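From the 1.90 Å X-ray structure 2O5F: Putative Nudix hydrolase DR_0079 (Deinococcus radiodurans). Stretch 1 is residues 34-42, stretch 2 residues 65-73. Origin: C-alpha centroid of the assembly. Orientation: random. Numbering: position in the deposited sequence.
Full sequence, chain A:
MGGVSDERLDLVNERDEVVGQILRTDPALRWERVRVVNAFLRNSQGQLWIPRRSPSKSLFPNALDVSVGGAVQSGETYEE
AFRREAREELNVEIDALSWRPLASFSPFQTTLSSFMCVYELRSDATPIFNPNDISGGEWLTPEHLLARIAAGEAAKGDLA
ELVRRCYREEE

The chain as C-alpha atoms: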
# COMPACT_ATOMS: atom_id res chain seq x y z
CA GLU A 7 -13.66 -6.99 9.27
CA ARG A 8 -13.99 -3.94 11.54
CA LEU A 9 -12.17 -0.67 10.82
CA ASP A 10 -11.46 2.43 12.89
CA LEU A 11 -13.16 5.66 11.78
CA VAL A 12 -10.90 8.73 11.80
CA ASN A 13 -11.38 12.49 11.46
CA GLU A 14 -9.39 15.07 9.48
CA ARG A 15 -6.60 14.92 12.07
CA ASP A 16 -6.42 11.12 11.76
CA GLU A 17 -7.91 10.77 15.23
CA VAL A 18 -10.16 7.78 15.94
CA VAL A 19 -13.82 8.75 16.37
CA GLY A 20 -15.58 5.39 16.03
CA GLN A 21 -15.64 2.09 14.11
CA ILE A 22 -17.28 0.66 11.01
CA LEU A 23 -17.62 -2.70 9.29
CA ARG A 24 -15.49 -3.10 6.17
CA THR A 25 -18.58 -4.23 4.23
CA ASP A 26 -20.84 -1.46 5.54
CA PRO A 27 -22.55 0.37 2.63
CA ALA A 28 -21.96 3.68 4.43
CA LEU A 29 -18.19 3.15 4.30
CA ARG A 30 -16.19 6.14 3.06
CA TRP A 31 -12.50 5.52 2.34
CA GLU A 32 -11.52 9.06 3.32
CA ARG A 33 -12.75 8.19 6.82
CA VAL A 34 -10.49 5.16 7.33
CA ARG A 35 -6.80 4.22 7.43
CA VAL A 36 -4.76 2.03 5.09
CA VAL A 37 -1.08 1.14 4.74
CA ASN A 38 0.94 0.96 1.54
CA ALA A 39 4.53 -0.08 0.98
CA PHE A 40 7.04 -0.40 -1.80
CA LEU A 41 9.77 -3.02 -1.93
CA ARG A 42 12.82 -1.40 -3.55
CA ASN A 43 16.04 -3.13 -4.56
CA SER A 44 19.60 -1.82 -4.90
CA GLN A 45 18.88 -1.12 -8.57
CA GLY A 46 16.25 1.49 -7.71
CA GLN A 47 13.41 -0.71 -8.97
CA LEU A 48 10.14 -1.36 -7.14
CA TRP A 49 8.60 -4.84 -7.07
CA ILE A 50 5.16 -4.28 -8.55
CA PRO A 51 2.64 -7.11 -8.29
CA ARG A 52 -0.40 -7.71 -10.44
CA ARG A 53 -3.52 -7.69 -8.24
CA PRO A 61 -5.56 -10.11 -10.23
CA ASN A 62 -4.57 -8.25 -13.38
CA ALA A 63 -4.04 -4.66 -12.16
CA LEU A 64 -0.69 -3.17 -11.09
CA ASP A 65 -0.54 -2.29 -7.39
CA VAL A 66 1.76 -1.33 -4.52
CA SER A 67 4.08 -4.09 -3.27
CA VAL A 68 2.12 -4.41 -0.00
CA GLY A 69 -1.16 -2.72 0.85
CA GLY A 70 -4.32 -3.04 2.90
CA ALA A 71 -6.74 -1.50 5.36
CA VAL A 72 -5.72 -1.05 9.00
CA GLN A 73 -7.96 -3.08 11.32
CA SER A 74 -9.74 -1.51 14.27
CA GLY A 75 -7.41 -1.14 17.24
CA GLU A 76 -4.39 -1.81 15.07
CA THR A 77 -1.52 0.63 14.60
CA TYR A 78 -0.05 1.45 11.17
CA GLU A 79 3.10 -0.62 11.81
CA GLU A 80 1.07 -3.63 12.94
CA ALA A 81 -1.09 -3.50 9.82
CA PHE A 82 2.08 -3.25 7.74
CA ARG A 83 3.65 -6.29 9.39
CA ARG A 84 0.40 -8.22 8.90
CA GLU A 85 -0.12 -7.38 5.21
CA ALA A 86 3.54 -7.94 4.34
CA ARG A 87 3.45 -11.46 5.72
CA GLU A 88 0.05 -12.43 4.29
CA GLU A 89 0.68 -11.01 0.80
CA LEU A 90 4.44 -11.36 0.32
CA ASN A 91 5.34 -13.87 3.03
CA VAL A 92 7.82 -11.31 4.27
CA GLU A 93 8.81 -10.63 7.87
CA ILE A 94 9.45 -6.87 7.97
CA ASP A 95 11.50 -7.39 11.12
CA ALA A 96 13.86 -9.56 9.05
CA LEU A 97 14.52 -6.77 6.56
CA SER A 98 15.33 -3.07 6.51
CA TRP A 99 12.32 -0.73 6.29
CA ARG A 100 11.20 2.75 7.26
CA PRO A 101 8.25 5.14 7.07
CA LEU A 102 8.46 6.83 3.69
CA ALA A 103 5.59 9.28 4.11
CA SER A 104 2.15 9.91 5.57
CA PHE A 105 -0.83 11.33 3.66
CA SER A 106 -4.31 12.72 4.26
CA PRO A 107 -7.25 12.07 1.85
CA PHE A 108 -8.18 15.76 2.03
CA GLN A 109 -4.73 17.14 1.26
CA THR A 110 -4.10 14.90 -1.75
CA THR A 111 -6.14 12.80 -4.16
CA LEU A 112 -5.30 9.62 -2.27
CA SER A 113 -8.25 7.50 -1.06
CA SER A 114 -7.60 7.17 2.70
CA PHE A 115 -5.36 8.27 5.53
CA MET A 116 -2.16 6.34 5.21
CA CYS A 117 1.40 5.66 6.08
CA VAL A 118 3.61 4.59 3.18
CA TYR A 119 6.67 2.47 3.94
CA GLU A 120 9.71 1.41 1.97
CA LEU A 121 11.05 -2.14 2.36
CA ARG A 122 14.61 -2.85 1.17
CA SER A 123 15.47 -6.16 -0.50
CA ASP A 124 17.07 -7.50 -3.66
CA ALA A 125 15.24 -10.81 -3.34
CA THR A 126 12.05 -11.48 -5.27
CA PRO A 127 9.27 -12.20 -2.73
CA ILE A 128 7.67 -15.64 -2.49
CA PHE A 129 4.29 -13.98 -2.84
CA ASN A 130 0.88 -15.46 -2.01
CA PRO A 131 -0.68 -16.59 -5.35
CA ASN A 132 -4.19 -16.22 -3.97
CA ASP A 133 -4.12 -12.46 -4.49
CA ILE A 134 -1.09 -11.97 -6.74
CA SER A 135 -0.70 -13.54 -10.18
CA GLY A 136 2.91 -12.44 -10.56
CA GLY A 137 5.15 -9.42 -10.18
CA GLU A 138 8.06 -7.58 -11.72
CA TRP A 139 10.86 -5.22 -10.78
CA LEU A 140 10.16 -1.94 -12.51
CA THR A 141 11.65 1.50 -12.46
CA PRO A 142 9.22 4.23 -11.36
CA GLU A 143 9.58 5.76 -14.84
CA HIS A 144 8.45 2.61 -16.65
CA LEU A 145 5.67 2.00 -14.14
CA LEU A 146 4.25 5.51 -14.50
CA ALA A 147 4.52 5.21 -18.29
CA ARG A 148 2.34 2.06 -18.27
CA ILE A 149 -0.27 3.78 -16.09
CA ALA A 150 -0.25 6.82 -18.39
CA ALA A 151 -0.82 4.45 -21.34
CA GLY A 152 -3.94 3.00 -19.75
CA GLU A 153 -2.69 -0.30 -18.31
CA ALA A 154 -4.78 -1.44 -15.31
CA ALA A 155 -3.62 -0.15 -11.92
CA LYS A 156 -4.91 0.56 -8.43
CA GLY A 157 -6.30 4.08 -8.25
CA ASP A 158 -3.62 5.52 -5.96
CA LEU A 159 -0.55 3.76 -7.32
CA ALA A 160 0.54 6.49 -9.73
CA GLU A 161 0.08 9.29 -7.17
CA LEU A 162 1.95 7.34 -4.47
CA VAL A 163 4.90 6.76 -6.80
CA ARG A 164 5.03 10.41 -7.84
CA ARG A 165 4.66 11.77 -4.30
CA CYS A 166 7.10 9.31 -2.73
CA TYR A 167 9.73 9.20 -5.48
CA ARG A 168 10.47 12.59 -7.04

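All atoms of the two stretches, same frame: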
# COMPACT_ATOMS: atom_id res chain seq x y z
N VAL A 34 -11.21 6.31 6.77
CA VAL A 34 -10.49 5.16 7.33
C VAL A 34 -9.00 5.21 7.00
O VAL A 34 -8.55 6.04 6.21
CB VAL A 34 -11.08 3.82 6.85
CG1 VAL A 34 -12.55 3.71 7.25
CG2 VAL A 34 -10.93 3.67 5.33
N ARG A 35 -8.25 4.29 7.61
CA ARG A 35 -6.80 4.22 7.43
C ARG A 35 -6.33 2.96 6.69
O ARG A 35 -6.87 1.87 6.89
CB ARG A 35 -6.11 4.30 8.81
CG ARG A 35 -6.69 5.40 9.70
CD ARG A 35 -5.77 5.87 10.83
NE ARG A 35 -5.74 4.98 11.98
CZ ARG A 35 -5.48 5.37 13.23
NH1 ARG A 35 -5.22 6.64 13.53
NH2 ARG A 35 -5.49 4.47 14.20
N VAL A 36 -5.34 3.14 5.83
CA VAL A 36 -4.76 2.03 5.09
C VAL A 36 -3.24 2.16 5.15
O VAL A 36 -2.72 3.20 5.56
CB VAL A 36 -5.18 2.03 3.59
CG1 VAL A 36 -6.69 1.89 3.47
CG2 VAL A 36 -4.70 3.31 2.91
N VAL A 37 -2.53 1.11 4.78
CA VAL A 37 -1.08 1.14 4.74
C VAL A 37 -0.68 0.73 3.33
O VAL A 37 -1.38 -0.05 2.68
CB VAL A 37 -0.43 0.17 5.77
CG1 VAL A 37 -0.45 0.78 7.17
CG2 VAL A 37 -1.17 -1.17 5.77
N ASN A 38 0.43 1.27 2.86
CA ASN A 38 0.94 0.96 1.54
C ASN A 38 2.45 0.91 1.68
O ASN A 38 3.03 1.64 2.48
CB ASN A 38 0.54 2.04 0.53
CG ASN A 38 -0.92 1.92 0.08
OD1 ASN A 38 -1.32 0.90 -0.46
ND2 ASN A 38 -1.70 2.96 0.32
N ALA A 39 3.08 0.02 0.92
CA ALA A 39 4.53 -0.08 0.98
C ALA A 39 5.09 -0.49 -0.36
O ALA A 39 4.41 -1.13 -1.16
CB ALA A 39 4.96 -1.08 2.05
N PHE A 40 6.33 -0.09 -0.59
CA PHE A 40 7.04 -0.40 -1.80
C PHE A 40 8.30 -1.16 -1.41
O PHE A 40 8.98 -0.80 -0.45
CB PHE A 40 7.45 0.88 -2.53
CG PHE A 40 6.31 1.58 -3.21
CD1 PHE A 40 5.71 1.02 -4.33
CD2 PHE A 40 5.84 2.80 -2.73
CE1 PHE A 40 4.65 1.67 -4.97
CE2 PHE A 40 4.78 3.46 -3.36
CZ PHE A 40 4.19 2.89 -4.49
N LEU A 41 8.58 -2.23 -2.14
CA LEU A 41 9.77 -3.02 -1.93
C LEU A 41 10.74 -2.51 -3.00
O LEU A 41 10.47 -2.63 -4.19
CB LEU A 41 9.46 -4.50 -2.17
CG LEU A 41 10.64 -5.48 -2.08
CD1 LEU A 41 11.13 -5.56 -0.64
CD2 LEU A 41 10.19 -6.86 -2.56
N ARG A 42 11.86 -1.92 -2.58
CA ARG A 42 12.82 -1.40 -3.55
C ARG A 42 14.18 -2.08 -3.43
O ARG A 42 14.70 -2.26 -2.33
CB ARG A 42 13.01 0.12 -3.38
CG ARG A 42 13.92 0.73 -4.43
CD ARG A 42 14.19 2.21 -4.17
NE ARG A 42 14.77 2.41 -2.85
CZ ARG A 42 15.20 3.59 -2.39
NH1 ARG A 42 15.11 4.67 -3.15
NH2 ARG A 42 15.70 3.68 -1.17
N ASP A 65 -0.25 -2.82 -8.72
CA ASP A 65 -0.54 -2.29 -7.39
C ASP A 65 0.74 -2.06 -6.60
O ASP A 65 1.83 -2.34 -7.08
CB ASP A 65 -1.45 -3.28 -6.66
CG ASP A 65 -2.09 -2.69 -5.41
OD1 ASP A 65 -2.05 -1.45 -5.23
OD2 ASP A 65 -2.66 -3.47 -4.62
N VAL A 66 0.60 -1.54 -5.38
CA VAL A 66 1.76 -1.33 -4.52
C VAL A 66 2.25 -2.72 -4.13
O VAL A 66 1.50 -3.71 -4.23
CB VAL A 66 1.40 -0.56 -3.21
CG1 VAL A 66 1.04 0.88 -3.51
CG2 VAL A 66 0.23 -1.26 -2.51
N SER A 67 3.50 -2.81 -3.68
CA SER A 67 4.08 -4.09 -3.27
C SER A 67 3.26 -4.74 -2.15
O SER A 67 3.00 -5.95 -2.19
CB SER A 67 5.51 -3.88 -2.77
OG SER A 67 6.30 -3.18 -3.74
N VAL A 68 2.89 -3.94 -1.16
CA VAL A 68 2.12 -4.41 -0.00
C VAL A 68 1.09 -3.34 0.34
O VAL A 68 1.44 -2.17 0.47
CB VAL A 68 3.00 -4.58 1.26
CG1 VAL A 68 2.23 -5.36 2.31
CG2 VAL A 68 4.30 -5.26 0.91
N GLY A 69 -0.17 -3.72 0.51
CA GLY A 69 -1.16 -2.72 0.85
C GLY A 69 -2.45 -3.29 1.41
O GLY A 69 -2.88 -4.37 1.00
N GLY A 70 -3.07 -2.57 2.33
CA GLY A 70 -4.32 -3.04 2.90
C GLY A 70 -4.85 -2.12 3.98
O GLY A 70 -4.13 -1.25 4.48
N ALA A 71 -6.11 -2.31 4.34
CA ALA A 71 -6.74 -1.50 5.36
C ALA A 71 -6.23 -1.86 6.76
O ALA A 71 -5.91 -3.01 7.03
CB ALA A 71 -8.26 -1.68 5.30
N VAL A 72 -6.16 -0.85 7.62
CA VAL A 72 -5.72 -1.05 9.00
C VAL A 72 -6.95 -1.49 9.79
O VAL A 72 -8.00 -0.84 9.73
CB VAL A 72 -5.19 0.26 9.62
CG1 VAL A 72 -4.71 0.01 11.04
CG2 VAL A 72 -4.07 0.83 8.77
N GLN A 73 -6.83 -2.59 10.54
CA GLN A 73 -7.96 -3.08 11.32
C GLN A 73 -8.16 -2.30 12.60
O GLN A 73 -7.21 -1.77 13.18
CB GLN A 73 -7.76 -4.56 11.65
CG GLN A 73 -7.69 -5.45 10.43
CD GLN A 73 -7.56 -6.92 10.78
OE1 GLN A 73 -7.36 -7.76 9.90
NE2 GLN A 73 -7.68 -7.23 12.07

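The apolar centre of the contact is built from small and branched side chains. On one face of the sheet Ala39 and Val68 sit directly across from each other, with Ala39 CB 4.1 Å from Val68 CB, a distance at which the methyl of the alanine rests against the branch point of the valine. On the same face Val37 lies opposite Gly70, which offers no side chain to meet it; instead Val37 CG1 reaches Val72 CG2 at 4.0 Å. Val72 has its CA-to-CB bond directed toward the first stretch, and its CG2 also lies 4.0 Å from Arg35 CB, so that the aliphatic start of the arginine joins the apolar contact. The other face carries Val36 and Ala71, where Val36 CG1 approaches Ala71 CB at 4.3 Å, and Asn38 across from Gly69. Before the second strand begins, at the level of Val66 and Ser67, the CA-to-CB bond of Phe40 points away from the second stretch, but at chi1 -74° its ring turns back, bringing Phe40 CZ to 3.9 Å from Val66 CG1.

Two segments of one chain, residues 34-42 and 65-73, lie side by side as neighbouring antiparallel strands (35-42 and 68-71), their axes 178° apart in direction and 4.6 Å apart at closest approach; together they bury 590 Å². The backbone holds this packing in register through alternating narrow and wide pairs. At the hydrogen-bonded pair Val37-Gly70, Val37 N donates to Gly70 O at 2.9 Å and Gly70 N returns a bond to Val37 O at 3.1 Å. The next such pair repeats the exchange: Ala39 N to Val68 O is 2.8 Å, though bent to 137° at the hydrogen, and Val68 N to Ala39 O is 3.2 Å. Past the last residue of the strand, Val72 N still donates to Arg35 O at 2.9 Å, nearly straight at 176°. Between these pairs the chains draw closer, with CA atoms 4.1 Å apart at Val36-Ala71 and 4.3 Å at Asn38-Gly69. This closeness permits CA-H...O contacts from Gly69 CA to Val37 O at 3.2 Å and from Asn38 CA to Val68 O at 3.3 Å, modest electrostatic supplements to the ladder.

Glycine at position 69 suits the side chain facing it: an ideal CB there would fall 2.8 Å from Asn38 OD1, a clash. The asparagine bends its end nearer the second stretch, placing Asn38 OD1 3.4 Å from Val66 CG2, while its ND2 is hydrogen-bonded elsewhere in the structure.

At the polar edge, a side chain takes over from the backbone ladder. Ser67, at phi/psi -58/-45, departs from the extended conformation of Val68, and its hydroxyl accepts a hydrogen bond from the backbone of the first strand, Leu41 N to Ser67 OG at 2.9 Å. Just before it, Val66 N makes a weak 2.7 Å hydrogen bond to Asp65 OD1. Arg42 and Gln73, at the far ends, make no contact across the pair.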